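Local coordinates for THA8 RNA binding protein (Brachypodium distachyon, PDB 4N2Q) that probably binds specific RNA sequences through a pentatricopeptide-repeat array of paired helices and is captured here with RNA, at residues Pro116-Tyr121 / Tyr169-Leu174. Sequence-based numbering, arbitrary orientation.
Sequences PDPELY and YKLTRL. With nucleotides of chain B.
Pro118 sets its ring against the start of helix 168-180, and on this buried side the two helices meet mainly through apolar side chains, with backbone carbonyls among their neighbours. Its CB lies 3.7 Å from Lys170 O, its CG meets Leu171 CD1, and Leu174 CD1 packs against the backbone and CB of Tyr121, 4.0 Å from Tyr121 CB. Leu174 carries its CG anti to the backbone N (chi1 175°), which places the branch against Ala122 and Val125 of helix 118-126 and Phe146 of helix 133-151. Asp117 caps helix 118-126: its OD2 accepts from Leu120 N, with the donor well above the carboxylate plane. The Tyr121 hydroxyl is satisfied beyond the interface, by Glu149 and Arg109.

Such packing of neighbouring helices side by side is what builds the pentatricopeptide-repeat solenoid, whose helix faces present side chains to RNA. The partly exposed side, by contrast, is loose and charged. There Lys170, its chain fully extended, lies across Glu119 and reaches OE1 with NZ only in a long salt bridge of 3.8 Å, while Asp117 OD1 stays 4.3 Å from the same NZ. Glu119 OE2 stands over the centre of the Arg173 guanidinium, the two planes 63° apart, so any attraction is probably of charge alone, no N-H pointing at the oxygen.

Nucleotide G6 of chain B lies beside these charged side chains. Thr172 OG1, which also bonds to Val168 O, accepts from G6 N2 at 2.8 Å in a nearly straight bond (166°), and the guanine lies over one face of the Tyr169 ring. Were Tyr169 replaced by alanine, the base would be likely to lose its aromatic partner on that face and to become freer to shift. Arg173 NH1 comes within 3.8 Å of G6 OP2, where its positive charge would probably favour the phosphate.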
# COMPACT_ATOMS: atom_id res chain seq x y z
N PRO A 116 -10.94 -18.33 -15.44
CA PRO A 116 -11.20 -17.08 -14.72
C PRO A 116 -9.90 -16.37 -14.35
O PRO A 116 -9.11 -16.91 -13.59
CB PRO A 116 -11.95 -17.56 -13.47
CG PRO A 116 -12.62 -18.81 -13.90
CD PRO A 116 -11.63 -19.47 -14.81
N ASP A 117 -9.68 -15.18 -14.89
CA ASP A 117 -8.43 -14.45 -14.65
C ASP A 117 -8.70 -13.00 -14.19
O ASP A 117 -9.38 -12.25 -14.89
CB ASP A 117 -7.56 -14.46 -15.90
CG ASP A 117 -6.30 -13.63 -15.75
OD1 ASP A 117 -5.62 -13.70 -14.72
OD2 ASP A 117 -5.98 -12.89 -16.69
N PRO A 118 -8.15 -12.60 -13.03
CA PRO A 118 -8.37 -11.27 -12.46
C PRO A 118 -7.91 -10.18 -13.39
O PRO A 118 -8.60 -9.17 -13.52
CB PRO A 118 -7.51 -11.27 -11.19
CG PRO A 118 -7.41 -12.70 -10.82
CD PRO A 118 -7.34 -13.43 -12.14
N GLU A 119 -6.77 -10.38 -14.03
CA GLU A 119 -6.24 -9.38 -14.95
C GLU A 119 -7.22 -9.11 -16.09
O GLU A 119 -7.52 -7.97 -16.42
CB GLU A 119 -4.89 -9.84 -15.50
CG GLU A 119 -4.17 -8.75 -16.27
CD GLU A 119 -2.69 -9.04 -16.42
OE1 GLU A 119 -2.37 -10.07 -17.04
OE2 GLU A 119 -1.86 -8.24 -15.89
N LEU A 120 -7.71 -10.19 -16.69
CA LEU A 120 -8.67 -10.11 -17.77
C LEU A 120 -9.86 -9.27 -17.38
O LEU A 120 -10.28 -8.37 -18.14
CB LEU A 120 -9.13 -11.53 -18.16
CG LEU A 120 -10.23 -11.65 -19.21
CD1 LEU A 120 -9.75 -11.06 -20.52
CD2 LEU A 120 -10.65 -13.13 -19.35
N TYR A 121 -10.39 -9.55 -16.18
CA TYR A 121 -11.51 -8.79 -15.60
C TYR A 121 -11.17 -7.35 -15.28
O TYR A 121 -12.01 -6.48 -15.38
CB TYR A 121 -12.04 -9.51 -14.36
CG TYR A 121 -13.01 -10.64 -14.71
CD1 TYR A 121 -14.36 -10.39 -14.91
CD2 TYR A 121 -12.58 -11.94 -14.87
CE1 TYR A 121 -15.26 -11.40 -15.23
CE2 TYR A 121 -13.46 -12.96 -15.20
CZ TYR A 121 -14.81 -12.68 -15.38
OH TYR A 121 -15.71 -13.68 -15.71
N TYR A 169 -0.66 -9.82 -7.52
CA TYR A 169 -0.57 -8.56 -8.27
C TYR A 169 -1.79 -8.32 -9.13
O TYR A 169 -2.37 -7.23 -9.09
CB TYR A 169 0.66 -8.53 -9.15
CG TYR A 169 1.95 -8.27 -8.41
CD1 TYR A 169 2.70 -7.14 -8.67
CD2 TYR A 169 2.42 -9.15 -7.45
CE1 TYR A 169 3.89 -6.89 -8.00
CE2 TYR A 169 3.62 -8.92 -6.78
CZ TYR A 169 4.35 -7.78 -7.06
OH TYR A 169 5.54 -7.50 -6.43
N LYS A 170 -2.19 -9.34 -9.88
CA LYS A 170 -3.35 -9.27 -10.77
C LYS A 170 -4.64 -9.02 -10.01
O LYS A 170 -5.51 -8.25 -10.44
CB LYS A 170 -3.47 -10.56 -11.59
CG LYS A 170 -2.29 -10.75 -12.54
CD LYS A 170 -2.44 -12.01 -13.38
CE LYS A 170 -1.21 -12.19 -14.27
NZ LYS A 170 -1.40 -13.29 -15.25
N LEU A 171 -4.75 -9.65 -8.85
CA LEU A 171 -5.92 -9.54 -8.03
C LEU A 171 -5.98 -8.14 -7.45
O LEU A 171 -7.08 -7.57 -7.30
CB LEU A 171 -5.87 -10.58 -6.91
CG LEU A 171 -7.14 -10.83 -6.09
CD1 LEU A 171 -8.22 -11.43 -6.97
CD2 LEU A 171 -6.84 -11.76 -4.94
N THR A 172 -4.80 -7.59 -7.12
CA THR A 172 -4.71 -6.20 -6.63
C THR A 172 -5.09 -5.21 -7.72
O THR A 172 -5.71 -4.19 -7.46
CB THR A 172 -3.30 -5.85 -6.17
OG1 THR A 172 -2.84 -6.82 -5.22
CG2 THR A 172 -3.28 -4.47 -5.54
N ARG A 173 -4.73 -5.54 -8.96
CA ARG A 173 -5.04 -4.69 -10.08
C ARG A 173 -6.53 -4.63 -10.32
O ARG A 173 -7.08 -3.57 -10.65
CB ARG A 173 -4.35 -5.24 -11.31
CG ARG A 173 -4.62 -4.47 -12.59
CD ARG A 173 -3.42 -4.62 -13.47
NE ARG A 173 -3.76 -4.67 -14.88
CZ ARG A 173 -2.92 -4.35 -15.86
NH1 ARG A 173 -1.69 -3.90 -15.58
NH2 ARG A 173 -3.33 -4.44 -17.12
N LEU A 174 -7.20 -5.76 -10.14
CA LEU A 174 -8.65 -5.80 -10.31
C LEU A 174 -9.35 -4.95 -9.26
O LEU A 174 -10.29 -4.20 -9.54
CB LEU A 174 -9.14 -7.23 -10.21
CG LEU A 174 -10.65 -7.39 -10.24
CD1 LEU A 174 -11.24 -6.82 -11.53
CD2 LEU A 174 -10.99 -8.85 -10.08
P G B 6 1.37 -6.77 -13.37
OP1 G B 6 0.78 -8.14 -13.43
OP2 G B 6 1.34 -5.89 -14.56
O5' G B 6 0.56 -6.07 -12.19
C5' G B 6 0.39 -4.64 -12.16
C4' G B 6 -0.33 -4.27 -10.90
O4' G B 6 0.30 -4.94 -9.79
C3' G B 6 -0.27 -2.81 -10.50
O3' G B 6 -1.37 -2.19 -11.13
C2' G B 6 -0.54 -2.87 -8.99
O2' G B 6 -1.93 -2.86 -8.75
C1' G B 6 -0.03 -4.26 -8.61
N9 G B 6 1.13 -4.29 -7.73
C8 G B 6 2.37 -3.75 -7.96
N7 G B 6 3.21 -3.97 -6.99
C5 G B 6 2.49 -4.71 -6.06
C6 G B 6 2.87 -5.23 -4.81
O6 G B 6 3.97 -5.17 -4.25
N1 G B 6 1.82 -5.92 -4.20
C2 G B 6 0.55 -6.04 -4.71
N2 G B 6 -0.33 -6.73 -3.97
N3 G B 6 0.19 -5.56 -5.89
C4 G B 6 1.20 -4.91 -6.51